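Local coordinates for protein tartrate dehydrogenase/decarboxylase (Pseudomonas putida, PDB 3FLK) that oxidises tartrate with NAD(+), converts meso-tartrate to D-glycerate and oxidatively decarboxylates D-malate to pyruvate, using one Mg(2+) or Mn(2+) ion per subunit, at residues Phe44-Ser48 with Lys57-Asp61; Glu138-Leu144 with Ile158-Thr164; Val168-Leu172 with Tyr202-Thr207. The protein carries 1 engineered substitution. One frame throughout, in Å; residues are numbered along the deposited sequence.

Contact 1 (Phe44-Ser48 with Lys57-Asp61); sequences FEWAS and KMMPD. With SO4 (sulfate ion), chain L.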
ATOM      1  N   PHE A  44     -25.717  -7.202  20.613  1.00 25.36           N
ATOM      2  CA  PHE A  44     -26.603  -6.498  19.691  1.00 25.11           C
ATOM      3  C   PHE A  44     -26.553  -7.139  18.311  1.00 25.08           C
ATOM      4  O   PHE A  44     -25.475  -7.469  17.809  1.00 24.92           O
ATOM      5  CB  PHE A  44     -26.228  -5.016  19.608  1.00 25.00           C
ATOM      6  CG  PHE A  44     -26.394  -4.274  20.905  1.00 25.07           C
ATOM      7  CD1 PHE A  44     -27.621  -3.714  21.247  1.00 25.25           C
ATOM      8  CD2 PHE A  44     -25.329  -4.140  21.788  1.00 24.95           C
ATOM      9  CE1 PHE A  44     -27.782  -3.026  22.444  1.00 25.43           C
ATOM     10  CE2 PHE A  44     -25.482  -3.457  22.991  1.00 25.35           C
ATOM     11  CZ  PHE A  44     -26.711  -2.898  23.318  1.00 25.12           C
ATOM     12  N   GLU A  45     -27.729  -7.308  17.707  1.00 25.03           N
ATOM     13  CA  GLU A  45     -27.868  -7.996  16.424  1.00 25.10           C
ATOM     14  C   GLU A  45     -27.741  -7.050  15.232  1.00 24.70           C
ATOM     15  O   GLU A  45     -27.596  -7.496  14.092  1.00 24.65           O
ATOM     16  CB  GLU A  45     -29.206  -8.745  16.353  1.00 25.41           C
ATOM     17  CG  GLU A  45     -29.460  -9.716  17.508  1.00 26.95           C
ATOM     18  CD  GLU A  45     -28.462 -10.861  17.555  1.00 29.04           C
ATOM     19  OE1 GLU A  45     -28.404 -11.647  16.584  1.00 30.45           O
ATOM     20  OE2 GLU A  45     -27.743 -10.982  18.572  1.00 30.19           O
ATOM     21  N   TRP A  46     -27.799  -5.746  15.495  1.00 24.36           N
ATOM     22  CA  TRP A  46     -27.664  -4.759  14.426  1.00 23.97           C
ATOM     23  C   TRP A  46     -26.206  -4.478  14.052  1.00 23.68           C
ATOM     24  O   TRP A  46     -25.301  -5.187  14.503  1.00 23.63           O
ATOM     25  CB  TRP A  46     -28.465  -3.478  14.703  1.00 24.02           C
ATOM     26  CG  TRP A  46     -28.539  -3.028  16.133  1.00 23.88           C
ATOM     27  CD1 TRP A  46     -29.491  -3.365  17.050  1.00 23.82           C
ATOM     28  CD2 TRP A  46     -27.656  -2.112  16.791  1.00 23.89           C
ATOM     29  NE1 TRP A  46     -29.246  -2.733  18.245  1.00 24.05           N
ATOM     30  CE2 TRP A  46     -28.127  -1.955  18.113  1.00 24.10           C
ATOM     31  CE3 TRP A  46     -26.508  -1.413  16.394  1.00 23.94           C
ATOM     32  CZ2 TRP A  46     -27.489  -1.128  19.042  1.00 24.24           C
ATOM     33  CZ3 TRP A  46     -25.873  -0.593  17.318  1.00 23.97           C
ATOM     34  CH2 TRP A  46     -26.367  -0.459  18.629  1.00 24.12           C
ATOM     35  N   ALA A  47     -25.988  -3.448  13.232  1.00 23.30           N
ATOM     36  CA  ALA A  47     -24.696  -3.219  12.575  1.00 23.04           C
ATOM     37  C   ALA A  47     -24.286  -4.478  11.800  1.00 22.92           C
ATOM     38  O   ALA A  47     -23.145  -4.949  11.876  1.00 22.85           O
ATOM     39  CB  ALA A  47     -23.619  -2.792  13.582  1.00 23.00           C
ATOM     40  N   SER A  48     -25.261  -5.017  11.070  1.00 22.70           N
ATOM     41  CA  SER A  48     -25.099  -6.221  10.268  1.00 22.53           C
ATOM     42  C   SER A  48     -25.960  -6.101   9.019  1.00 22.53           C
ATOM     43  O   SER A  48     -26.932  -5.333   8.992  1.00 22.34           O
ATOM     44  CB  SER A  48     -25.505  -7.461  11.069  1.00 22.50           C
ATOM     45  OG  SER A  48     -26.909  -7.501  11.284  1.00 22.70           O
ATOM     46  N   LYS A  57     -31.745  -0.134   6.858  1.00 27.83           N
ATOM     47  CA  LYS A  57     -30.618   0.583   7.451  1.00 27.82           C
ATOM     48  C   LYS A  57     -29.770  -0.367   8.291  1.00 27.62           C
ATOM     49  O   LYS A  57     -30.272  -1.367   8.804  1.00 27.37           O
ATOM     50  CB  LYS A  57     -31.097   1.777   8.290  1.00 28.01           C
ATOM     51  CG  LYS A  57     -32.173   1.450   9.316  1.00 28.51           C
ATOM     52  CD  LYS A  57     -32.834   2.718   9.825  1.00 29.85           C
ATOM     53  CE  LYS A  57     -34.171   2.420  10.476  1.00 30.43           C
ATOM     54  NZ  LYS A  57     -34.909   3.675  10.790  1.00 31.21           N
HETATM   55  N   MSE A  58     -28.486  -0.047   8.425  1.00 27.51           N
HETATM   56  CA  MSE A  58     -27.534  -0.898   9.136  1.00 27.59           C
HETATM   57  C   MSE A  58     -27.802  -0.963  10.638  1.00 27.71           C
HETATM   58  O   MSE A  58     -27.549  -1.985  11.278  1.00 27.44           O
HETATM   59  CB  MSE A  58     -26.102  -0.417   8.884  1.00 27.54           C
HETATM   60  CG  MSE A  58     -25.641  -0.532   7.437  1.00 27.68           C
HETATM   61 SE   MSE A  58     -25.553  -2.374   6.778  1.00 29.32          SE
HETATM   62  CE  MSE A  58     -24.398  -3.133   8.145  1.00 27.53           C
HETATM   63  N   MSE A  59     -28.313   0.136  11.188  1.00 27.99           N
HETATM   64  CA  MSE A  59     -28.530   0.278  12.628  1.00 28.67           C
HETATM   65  C   MSE A  59     -29.805   1.073  12.903  1.00 28.21           C
HETATM   66  O   MSE A  59     -30.235   1.856  12.052  1.00 28.07           O
HETATM   67  CB  MSE A  59     -27.348   1.009  13.266  1.00 28.51           C
HETATM   68  CG  MSE A  59     -25.992   0.451  12.903  1.00 29.18           C
HETATM   69 SE   MSE A  59     -24.590   1.231  13.971  1.00 31.04          SE
HETATM   70  CE  MSE A  59     -24.546   3.028  13.211  1.00 30.15           C
ATOM     71  N   PRO A  60     -30.410   0.886  14.098  1.00 28.07           N
ATOM     72  CA  PRO A  60     -31.535   1.736  14.489  1.00 28.03           C
ATOM     73  C   PRO A  60     -31.111   3.198  14.640  1.00 27.99           C
ATOM     74  O   PRO A  60     -29.936   3.479  14.893  1.00 27.81           O
ATOM     75  CB  PRO A  60     -31.959   1.159  15.846  1.00 27.99           C
ATOM     76  CG  PRO A  60     -30.758   0.441  16.353  1.00 27.95           C
ATOM     77  CD  PRO A  60     -30.102  -0.117  15.132  1.00 28.02           C
ATOM     78  N   ASP A  61     -32.066   4.111  14.487  1.00 28.07           N
ATOM     79  CA  ASP A  61     -31.798   5.550  14.552  1.00 28.25           C
ATOM     80  C   ASP A  61     -31.179   5.996  15.879  1.00 28.07           C
ATOM     81  O   ASP A  61     -30.421   6.966  15.913  1.00 28.07           O
ATOM     82  CB  ASP A  61     -33.082   6.347  14.278  1.00 28.54           C
ATOM     83  CG  ASP A  61     -33.528   6.278  12.821  1.00 29.20           C
ATOM     84  OD1 ASP A  61     -32.901   5.555  12.016  1.00 29.89           O
ATOM     85  OD2 ASP A  61     -34.519   6.959  12.478  1.00 30.56           O
TER
HETATM   86  S   SO4 L 408     -35.456   3.114  15.022  1.00 62.21           S
HETATM   87  O1  SO4 L 408     -34.689   2.833  13.811  1.00 61.94           O
HETATM   88  O2  SO4 L 408     -36.606   3.945  14.676  1.00 62.28           O
HETATM   89  O3  SO4 L 408     -35.919   1.860  15.610  1.00 62.18           O
HETATM   90  O4  SO4 L 408     -34.620   3.821  15.989  1.00 62.03           O
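The indole of W46 lies against the P60 ring: P60 CD sits 3.6 Å from the centroid of the W46 five-membered ring and 20° off its normal, a CH-pi contact over the face. This joins the two loops that flank helix 49-55, in the isocitrate/isopropylmalate dehydrogenase fold. M59, a selenomethionine, approaches the same indole obliquely. M59 SE is 5.1 Å from the centroid of the W46 six-membered ring, 71° off the normal, a Met-aromatic contact, and M59 CG lies 4.0 Å from W46 CE3. One backbone hydrogen bond ties the loops, A47 N to M58 O (2.9 Å, 133°). The chain then turns into helix 49-55, with S48 as its N-cap. S48 OG donates to E45 O (2.9 Å) and weakly caps Y51 N, while M58, like M59 a selenomethionine, brings its CE to 3.5 Å from S48 O. W46 also packs on W63, Q66 and L67 of helix 63-67, linking both loops to that helix. K57 NZ forms a salt bridge with D61 OD1 (3.0 Å) and a hydrogen bond with O1 of a sulfate ion (3.1 Å), probably from the crystallisation liquor; D61 N donates to the same O1 (3.0 Å, 167°).

Contact 2 (Glu138-Leu144 with Ile158-Thr164); sequences EGEYSSL and IQESIFT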
ATOM      1  N   GLU A 138     -10.729  11.310   9.553  1.00 16.19           N
ATOM      2  CA  GLU A 138     -10.698  12.185   8.376  1.00 16.60           C
ATOM      3  C   GLU A 138      -9.825  11.596   7.265  1.00 16.75           C
ATOM      4  O   GLU A 138      -9.648  10.377   7.191  1.00 16.97           O
ATOM      5  CB  GLU A 138     -10.264  13.619   8.762  1.00 16.54           C
ATOM      6  CG  GLU A 138      -8.910  13.725   9.484  1.00 16.64           C
ATOM      7  CD  GLU A 138      -8.508  15.161   9.827  1.00 16.84           C
ATOM      8  OE1 GLU A 138      -7.356  15.542   9.525  1.00 16.74           O
ATOM      9  OE2 GLU A 138      -9.331  15.907  10.404  1.00 16.84           O
ATOM     10  N   GLY A 139      -9.301  12.452   6.393  1.00 16.88           N
ATOM     11  CA  GLY A 139      -8.359  12.017   5.370  1.00 17.01           C
ATOM     12  C   GLY A 139      -8.993  11.528   4.084  1.00 17.26           C
ATOM     13  O   GLY A 139      -9.944  12.129   3.581  1.00 17.17           O
ATOM     14  N   GLU A 140      -8.455  10.429   3.560  1.00 17.40           N
ATOM     15  CA  GLU A 140      -8.826   9.907   2.243  1.00 17.82           C
ATOM     16  C   GLU A 140     -10.170   9.182   2.232  1.00 18.16           C
ATOM     17  O   GLU A 140     -10.827   9.108   1.195  1.00 18.11           O
ATOM     18  CB  GLU A 140      -7.736   8.973   1.699  1.00 17.80           C
ATOM     19  CG  GLU A 140      -6.320   9.552   1.716  1.00 17.72           C
ATOM     20  CD  GLU A 140      -5.547   9.235   2.997  1.00 17.80           C
ATOM     21  OE1 GLU A 140      -6.173   9.032   4.064  1.00 16.78           O
ATOM     22  OE2 GLU A 140      -4.300   9.184   2.926  1.00 17.61           O
ATOM     23  N   TYR A 141     -10.568   8.634   3.379  1.00 18.43           N
ATOM     24  CA  TYR A 141     -11.849   7.947   3.470  1.00 18.69           C
ATOM     25  C   TYR A 141     -12.971   8.956   3.605  1.00 18.64           C
ATOM     26  O   TYR A 141     -13.127   9.619   4.633  1.00 18.53           O
ATOM     27  CB  TYR A 141     -11.855   6.904   4.589  1.00 19.09           C
ATOM     28  CG  TYR A 141     -11.021   5.682   4.262  1.00 19.66           C
ATOM     29  CD1 TYR A 141     -10.565   5.449   2.960  1.00 20.50           C
ATOM     30  CD2 TYR A 141     -10.713   4.742   5.241  1.00 20.44           C
ATOM     31  CE1 TYR A 141      -9.806   4.325   2.651  1.00 20.97           C
ATOM     32  CE2 TYR A 141      -9.955   3.613   4.942  1.00 20.46           C
ATOM     33  CZ  TYR A 141      -9.506   3.412   3.650  1.00 20.56           C
ATOM     34  OH  TYR A 141      -8.761   2.295   3.351  1.00 20.51           O
ATOM     35  N   SER A 142     -13.745   9.066   2.534  1.00 18.56           N
ATOM     36  CA  SER A 142     -14.656  10.178   2.360  1.00 18.77           C
ATOM     37  C   SER A 142     -15.896   9.766   1.581  1.00 18.60           C
ATOM     38  O   SER A 142     -15.849   8.864   0.740  1.00 18.71           O
ATOM     39  CB  SER A 142     -13.928  11.307   1.629  1.00 18.82           C
ATOM     40  OG  SER A 142     -14.821  12.319   1.207  1.00 19.70           O
ATOM     41  N   SER A 143     -17.004  10.431   1.883  1.00 18.46           N
ATOM     42  CA  SER A 143     -18.226  10.310   1.102  1.00 18.37           C
ATOM     43  C   SER A 143     -18.584  11.676   0.506  1.00 17.99           C
ATOM     44  O   SER A 143     -19.737  11.936   0.148  1.00 18.11           O
ATOM     45  CB  SER A 143     -19.360   9.763   1.969  1.00 18.46           C
ATOM     46  OG  SER A 143     -19.586  10.603   3.087  1.00 19.94           O
ATOM     47  N   LEU A 144     -17.577  12.541   0.398  1.00 17.44           N
ATOM     48  CA  LEU A 144     -17.749  13.882  -0.154  1.00 17.00           C
ATOM     49  C   LEU A 144     -17.385  13.906  -1.628  1.00 16.62           C
ATOM     50  O   LEU A 144     -16.335  13.394  -2.031  1.00 16.37           O
ATOM     51  CB  LEU A 144     -16.882  14.897   0.597  1.00 17.17           C
ATOM     52  CG  LEU A 144     -16.849  14.843   2.125  1.00 17.59           C
ATOM     53  CD1 LEU A 144     -15.616  15.555   2.626  1.00 17.95           C
ATOM     54  CD2 LEU A 144     -18.100  15.437   2.739  1.00 17.53           C
ATOM     55  N   ILE A 158     -15.965  12.872  -8.721  1.00 16.37           N
ATOM     56  CA  ILE A 158     -15.117  13.659  -7.824  1.00 16.94           C
ATOM     57  C   ILE A 158     -15.200  13.125  -6.398  1.00 17.09           C
ATOM     58  O   ILE A 158     -16.285  12.810  -5.902  1.00 16.73           O
ATOM     59  CB  ILE A 158     -15.515  15.152  -7.835  1.00 17.01           C
ATOM     60  CG1 ILE A 158     -15.634  15.658  -9.273  1.00 17.98           C
ATOM     61  CG2 ILE A 158     -14.496  15.989  -7.065  1.00 17.53           C
ATOM     62  CD1 ILE A 158     -16.743  16.651  -9.480  1.00 19.30           C
ATOM     63  N   GLN A 159     -14.043  13.038  -5.750  1.00 17.69           N
ATOM     64  CA  GLN A 159     -13.926  12.542  -4.385  1.00 18.50           C
ATOM     65  C   GLN A 159     -13.008  13.481  -3.588  1.00 18.64           C
ATOM     66  O   GLN A 159     -11.853  13.667  -3.958  1.00 18.38           O
ATOM     67  CB  GLN A 159     -13.352  11.122  -4.418  1.00 18.74           C
ATOM     68  CG  GLN A 159     -13.058  10.497  -3.061  1.00 20.41           C
ATOM     69  CD  GLN A 159     -14.284   9.891  -2.420  1.00 21.93           C
ATOM     70  OE1 GLN A 159     -14.930  10.517  -1.579  1.00 24.20           O
ATOM     71  NE2 GLN A 159     -14.623   8.673  -2.822  1.00 20.47           N
ATOM     72  N   GLU A 160     -13.525  14.072  -2.510  1.00 19.14           N
ATOM     73  CA  GLU A 160     -12.741  15.005  -1.690  1.00 20.03           C
ATOM     74  C   GLU A 160     -12.034  14.324  -0.524  1.00 19.82           C
ATOM     75  O   GLU A 160     -12.588  13.421   0.101  1.00 20.04           O
ATOM     76  CB  GLU A 160     -13.612  16.137  -1.140  1.00 20.44           C
ATOM     77  CG  GLU A 160     -13.947  17.221  -2.141  1.00 23.04           C
ATOM     78  CD  GLU A 160     -15.237  16.939  -2.872  1.00 26.48           C
ATOM     79  OE1 GLU A 160     -16.289  16.836  -2.205  1.00 28.70           O
ATOM     80  OE2 GLU A 160     -15.208  16.831  -4.113  1.00 28.77           O
ATOM     81  N   SER A 161     -10.811  14.766  -0.245  1.00 19.59           N
ATOM     82  CA  SER A 161     -10.071  14.358   0.949  1.00 19.35           C
ATOM     83  C   SER A 161      -9.878  15.571   1.852  1.00 19.15           C
ATOM     84  O   SER A 161      -9.383  16.609   1.405  1.00 18.94           O
ATOM     85  CB  SER A 161      -8.707  13.777   0.579  1.00 19.37           C
ATOM     86  OG  SER A 161      -8.829  12.512  -0.044  1.00 20.29           O
ATOM     87  N   ILE A 162     -10.273  15.439   3.116  1.00 18.92           N
ATOM     88  CA  ILE A 162     -10.184  16.541   4.076  1.00 18.83           C
ATOM     89  C   ILE A 162      -9.194  16.228   5.191  1.00 18.52           C
ATOM     90  O   ILE A 162      -9.290  15.190   5.847  1.00 18.40           O
ATOM     91  CB  ILE A 162     -11.561  16.873   4.714  1.00 19.01           C
ATOM     92  CG1 ILE A 162     -12.656  17.018   3.649  1.00 19.49           C
ATOM     93  CG2 ILE A 162     -11.469  18.122   5.612  1.00 19.23           C
ATOM     94  CD1 ILE A 162     -12.479  18.177   2.685  1.00 20.13           C
ATOM     95  N   PHE A 163      -8.242  17.135   5.386  1.00 18.12           N
ATOM     96  CA  PHE A 163      -7.331  17.093   6.525  1.00 17.75           C
ATOM     97  C   PHE A 163      -7.455  18.411   7.286  1.00 17.42           C
ATOM     98  O   PHE A 163      -7.533  19.481   6.673  1.00 17.31           O
ATOM     99  CB  PHE A 163      -5.890  16.871   6.058  1.00 18.03           C
ATOM    100  CG  PHE A 163      -5.657  15.532   5.400  1.00 18.57           C
ATOM    101  CD1 PHE A 163      -5.102  14.478   6.119  1.00 19.47           C
ATOM    102  CD2 PHE A 163      -5.987  15.329   4.061  1.00 18.99           C
ATOM    103  CE1 PHE A 163      -4.878  13.234   5.515  1.00 19.62           C
ATOM    104  CE2 PHE A 163      -5.775  14.090   3.450  1.00 19.26           C
ATOM    105  CZ  PHE A 163      -5.216  13.043   4.178  1.00 19.33           C
ATOM    106  N   THR A 164      -7.511  18.333   8.613  1.00 16.76           N
ATOM    107  CA  THR A 164      -7.607  19.530   9.458  1.00 16.30           C
ATOM    108  C   THR A 164      -6.390  19.616  10.370  1.00 16.15           C
ATOM    109  O   THR A 164      -5.765  18.596  10.662  1.00 15.70           O
ATOM    110  CB  THR A 164      -8.893  19.541  10.321  1.00 16.41           C
ATOM    111  OG1 THR A 164      -8.895  18.419  11.215  1.00 16.04           O
ATOM    112  CG2 THR A 164     -10.147  19.499   9.448  1.00 16.12           C
TER
HETATM  113  O   HOH W   1     -10.508  10.668  -0.962  1.00 26.89           O
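Both carboxylate oxygens of E138 are taken up by a single residue: T164 N donates to E138 OE1 (2.9 Å, 168°), and T164 OG1 donates to E138 OE2 (2.7 Å). T164 OG1 also caps G167 N, where strand 156-164 gives way to helix 165-181. Next, G139 pairs with I162 in a single antiparallel hydrogen-bonded bridge: G139 N to I162 O at 2.8 Å, and weakly I162 N to G139 O at 3.4 Å. Glycine is called for here, since at phi/psi of 87/-137 a CB would jam against the preceding carbonyl. G139 CA lies 3.7 Å from the centroid of the F163 ring, over its face and 21° off the normal, a CH-pi contact. The chain then bows away from the strand, and a water fills the gap, 2.7 Å from both E140 O and S161 OG. The strand belongs to the protruding beta arm of this family; residues 158-164 also pair antiparallel with a strand of the second subunit across the dimer interface. Beyond the bow, S142 OG accepts from L144 N (2.9 Å), an ST turn, and donates to E160 O (2.7 Å). E160 N in turn donates to L144 O (2.9 Å, 171°). L144 loses 100 Å² to the strand, L144 CD1 lying 3.5 Å from I162 CG1. From the bowed part E140 OE2 is hydrogen-bonded to S244 OG and E140 OE1 to L246 N, while Y141 OH is hydrogen-bonded to D249 OD2, a residue of the oxalate pocket and probably a metal ligand, and weakly to K192 NZ of the second subunit.

Contact 3 (Val168-Leu172 with Tyr202-Thr207); sequences VDRIL and YWDKRT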
ATOM      1  N   VAL A 168      -4.989  16.339  12.325  1.00 14.00           N
ATOM      2  CA  VAL A 168      -3.611  15.976  12.013  1.00 13.60           C
ATOM      3  C   VAL A 168      -2.716  16.099  13.257  1.00 13.61           C
ATOM      4  O   VAL A 168      -1.964  15.175  13.578  1.00 13.10           O
ATOM      5  CB  VAL A 168      -3.055  16.787  10.807  1.00 13.74           C
ATOM      6  CG1 VAL A 168      -1.546  16.641  10.694  1.00 13.19           C
ATOM      7  CG2 VAL A 168      -3.730  16.337   9.502  1.00 13.28           C
ATOM      8  N   ASP A 169      -2.818  17.226  13.961  1.00 13.51           N
ATOM      9  CA  ASP A 169      -2.003  17.456  15.158  1.00 13.79           C
ATOM     10  C   ASP A 169      -2.224  16.407  16.250  1.00 13.50           C
ATOM     11  O   ASP A 169      -1.261  15.931  16.847  1.00 13.43           O
ATOM     12  CB  ASP A 169      -2.231  18.864  15.722  1.00 14.00           C
ATOM     13  CG  ASP A 169      -1.480  19.938  14.947  1.00 14.75           C
ATOM     14  OD1 ASP A 169      -0.793  19.607  13.957  1.00 16.19           O
ATOM     15  OD2 ASP A 169      -1.573  21.122  15.338  1.00 16.27           O
ATOM     16  N   ARG A 170      -3.481  16.046  16.493  1.00 13.25           N
ATOM     17  CA  ARG A 170      -3.815  15.123  17.579  1.00 13.15           C
ATOM     18  C   ARG A 170      -3.354  13.679  17.343  1.00 12.87           C
ATOM     19  O   ARG A 170      -2.979  12.992  18.292  1.00 12.73           O
ATOM     20  CB  ARG A 170      -5.304  15.193  17.946  1.00 13.28           C
ATOM     21  CG  ARG A 170      -6.269  14.698  16.879  1.00 13.24           C
ATOM     22  CD  ARG A 170      -7.702  14.873  17.345  1.00 13.65           C
ATOM     23  NE  ARG A 170      -8.661  14.362  16.369  1.00 14.11           N
ATOM     24  CZ  ARG A 170      -9.977  14.316  16.559  1.00 14.86           C
ATOM     25  NH1 ARG A 170     -10.513  14.743  17.699  1.00 14.70           N
ATOM     26  NH2 ARG A 170     -10.759  13.832  15.603  1.00 15.23           N
ATOM     27  N   ILE A 171      -3.375  13.223  16.091  1.00 12.33           N
ATOM     28  CA  ILE A 171      -2.850  11.891  15.773  1.00 12.03           C
ATOM     29  C   ILE A 171      -1.319  11.867  15.856  1.00 12.02           C
ATOM     30  O   ILE A 171      -0.738  10.898  16.347  1.00 11.56           O
ATOM     31  CB  ILE A 171      -3.383  11.324  14.406  1.00 11.89           C
ATOM     32  CG1 ILE A 171      -3.118   9.814  14.294  1.00 11.92           C
ATOM     33  CG2 ILE A 171      -2.800  12.071  13.207  1.00 11.66           C
ATOM     34  CD1 ILE A 171      -3.977   8.959  15.227  1.00 12.12           C
ATOM     35  N   LEU A 172      -0.682  12.944  15.396  1.00 12.09           N
ATOM     36  CA  LEU A 172       0.774  13.074  15.461  1.00 12.46           C
ATOM     37  C   LEU A 172       1.247  13.150  16.909  1.00 12.65           C
ATOM     38  O   LEU A 172       2.241  12.519  17.275  1.00 12.68           O
ATOM     39  CB  LEU A 172       1.257  14.301  14.677  1.00 12.61           C
ATOM     40  CG  LEU A 172       1.159  14.254  13.147  1.00 12.94           C
ATOM     41  CD1 LEU A 172       1.430  15.629  12.560  1.00 13.18           C
ATOM     42  CD2 LEU A 172       2.090  13.204  12.537  1.00 13.03           C
ATOM     43  N   TYR A 202       1.340  19.165   3.493  1.00 15.25           N
ATOM     44  CA  TYR A 202       0.774  19.696   4.726  1.00 15.04           C
ATOM     45  C   TYR A 202       0.980  18.754   5.918  1.00 14.92           C
ATOM     46  O   TYR A 202       1.363  19.195   7.004  1.00 14.69           O
ATOM     47  CB  TYR A 202      -0.713  20.012   4.550  1.00 15.03           C
ATOM     48  CG  TYR A 202      -1.360  20.514   5.815  1.00 15.34           C
ATOM     49  CD1 TYR A 202      -1.137  21.817   6.264  1.00 15.28           C
ATOM     50  CD2 TYR A 202      -2.183  19.682   6.575  1.00 15.38           C
ATOM     51  CE1 TYR A 202      -1.723  22.278   7.435  1.00 15.50           C
ATOM     52  CE2 TYR A 202      -2.775  20.136   7.746  1.00 15.88           C
ATOM     53  CZ  TYR A 202      -2.541  21.434   8.168  1.00 15.47           C
ATOM     54  OH  TYR A 202      -3.124  21.884   9.326  1.00 15.08           O
ATOM     55  N   TRP A 203       0.710  17.467   5.706  1.00 14.77           N
ATOM     56  CA  TRP A 203       0.958  16.428   6.711  1.00 14.77           C
ATOM     57  C   TRP A 203       2.425  16.456   7.151  1.00 14.68           C
ATOM     58  O   TRP A 203       2.714  16.424   8.346  1.00 14.52           O
ATOM     59  CB  TRP A 203       0.551  15.056   6.158  1.00 14.90           C
ATOM     60  CG  TRP A 203       0.918  13.855   7.007  1.00 15.03           C
ATOM     61  CD1 TRP A 203       2.088  13.143   6.962  1.00 15.32           C
ATOM     62  CD2 TRP A 203       0.098  13.210   7.989  1.00 14.98           C
ATOM     63  NE1 TRP A 203       2.049  12.107   7.861  1.00 15.33           N
ATOM     64  CE2 TRP A 203       0.841  12.124   8.507  1.00 15.00           C
ATOM     65  CE3 TRP A 203      -1.189  13.448   8.490  1.00 15.90           C
ATOM     66  CZ2 TRP A 203       0.342  11.278   9.506  1.00 14.99           C
ATOM     67  CZ3 TRP A 203      -1.687  12.601   9.483  1.00 15.96           C
ATOM     68  CH2 TRP A 203      -0.919  11.530   9.978  1.00 15.46           C
ATOM     69  N   ASP A 204       3.336  16.545   6.180  1.00 14.76           N
ATOM     70  CA  ASP A 204       4.775  16.677   6.448  1.00 15.14           C
ATOM     71  C   ASP A 204       5.105  17.921   7.280  1.00 15.31           C
ATOM     72  O   ASP A 204       5.902  17.851   8.217  1.00 15.21           O
ATOM     73  CB  ASP A 204       5.571  16.709   5.140  1.00 15.15           C
ATOM     74  CG  ASP A 204       5.533  15.388   4.386  1.00 15.84           C
ATOM     75  OD1 ASP A 204       4.882  14.432   4.860  1.00 15.79           O
ATOM     76  OD2 ASP A 204       6.165  15.308   3.312  1.00 16.17           O
ATOM     77  N   LYS A 205       4.488  19.048   6.929  1.00 15.63           N
ATOM     78  CA  LYS A 205       4.691  20.312   7.641  1.00 16.06           C
ATOM     79  C   LYS A 205       4.278  20.201   9.110  1.00 15.96           C
ATOM     80  O   LYS A 205       5.004  20.650  10.002  1.00 15.90           O
ATOM     81  CB  LYS A 205       3.920  21.439   6.947  1.00 16.14           C
ATOM     82  CG  LYS A 205       4.406  22.836   7.274  1.00 17.80           C
ATOM     83  CD  LYS A 205       3.650  23.874   6.456  1.00 20.24           C
ATOM     84  CE  LYS A 205       4.204  25.272   6.680  1.00 21.56           C
ATOM     85  NZ  LYS A 205       3.627  26.247   5.708  1.00 22.55           N
ATOM     86  N   ARG A 206       3.118  19.595   9.358  1.00 15.77           N
ATOM     87  CA  ARG A 206       2.635  19.402  10.726  1.00 15.80           C
ATOM     88  C   ARG A 206       3.469  18.374  11.500  1.00 15.93           C
ATOM     89  O   ARG A 206       3.627  18.495  12.715  1.00 15.70           O
ATOM     90  CB  ARG A 206       1.151  19.012  10.747  1.00 15.77           C
ATOM     91  CG  ARG A 206       0.180  20.041  10.139  1.00 15.95           C
ATOM     92  CD  ARG A 206       0.435  21.474  10.625  1.00 16.52           C
ATOM     93  NE  ARG A 206       0.266  21.623  12.071  1.00 17.23           N
ATOM     94  CZ  ARG A 206       0.729  22.648  12.784  1.00 17.96           C
ATOM     95  NH1 ARG A 206       1.405  23.630  12.196  1.00 17.27           N
ATOM     96  NH2 ARG A 206       0.524  22.685  14.095  1.00 18.11           N
ATOM     97  N   THR A 207       3.991  17.372  10.795  1.00 16.22           N
ATOM     98  CA  THR A 207       4.867  16.361  11.396  1.00 16.80           C
ATOM     99  C   THR A 207       6.164  17.009  11.888  1.00 17.39           C
ATOM    100  O   THR A 207       6.578  16.788  13.028  1.00 17.11           O
ATOM    101  CB  THR A 207       5.178  15.200  10.418  1.00 16.69           C
ATOM    102  OG1 THR A 207       3.954  14.674   9.892  1.00 16.33           O
ATOM    103  CG2 THR A 207       5.927  14.080  11.129  1.00 16.77           C
TER
HETATM  104  O   HOH W   2       1.887  19.524  14.435  1.00 17.84           O
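W203 and L172 lose 75 and 74 Å² to this helix-helix packing, R206 and V168 66 Å² each. The second helix, 199-211, is the connection of a beta-alpha-beta crossover between neighbouring parallel strands 186-191 and 218-223; helix 165-181 leads into the first of those strands. The short segments approach to 10.0 Å between axes and cross at -53°. L172 CD2 lies over a face of the W203 indole, 4.0 Å from W203 CZ2. V168 CG1 and I171 CG2 come to the same ring obliquely, at 3.9 Å from CE3 and 3.8 Å from CH2 of W203. The indole thus spans one turn of the facing helix, and its NE1 is hydrogen-bonded to S189 OG on strand 186-191, tying the packing to the sheet. R206 CB lies 3.6 Å from V168 CG1 and 3.8 Å from L172 CD1, while the guanidinium makes a two-pronged salt bridge with D169: R206 NE to D169 OD1 at 3.0 Å (162°) and R206 NH2 to D169 OD2 at 2.9 Å (154°). D169 OD2 lies at the guanidinium edge, near its plane, consistent with side-on pairing. Y202 adds an edge contact with V168 CG2, and Y202 OH is hydrogen-bonded to E155 OE1 of the second subunit. Beside the salt bridge, a water donates to both D169 OD1 and R206 O, each at 2.7 Å.

Contacts 2 and 3 adjoin, with centres 16 Å apart: V168 CG2 lies 3.7 Å from E138 OE1 and 4.1 Å from F163 CD1, and strand 156-164 runs straight into helix 165-181. Contact 1 stands apart, its centre 25 Å from contact 2 and 34 Å from contact 3, with nearest atoms about 13 and 18 Å away. Contact 2 reaches the metal and oxalate site through the hydrogen bond of Y141 to D249; from the oxalate, the E140 side chain is about 11 Å away, those of M58 in contact 1 and I171 in contact 3 about 13 Å each. The A47 side chain is about 9 Å from a bound NADH, that of W203 about 14 Å.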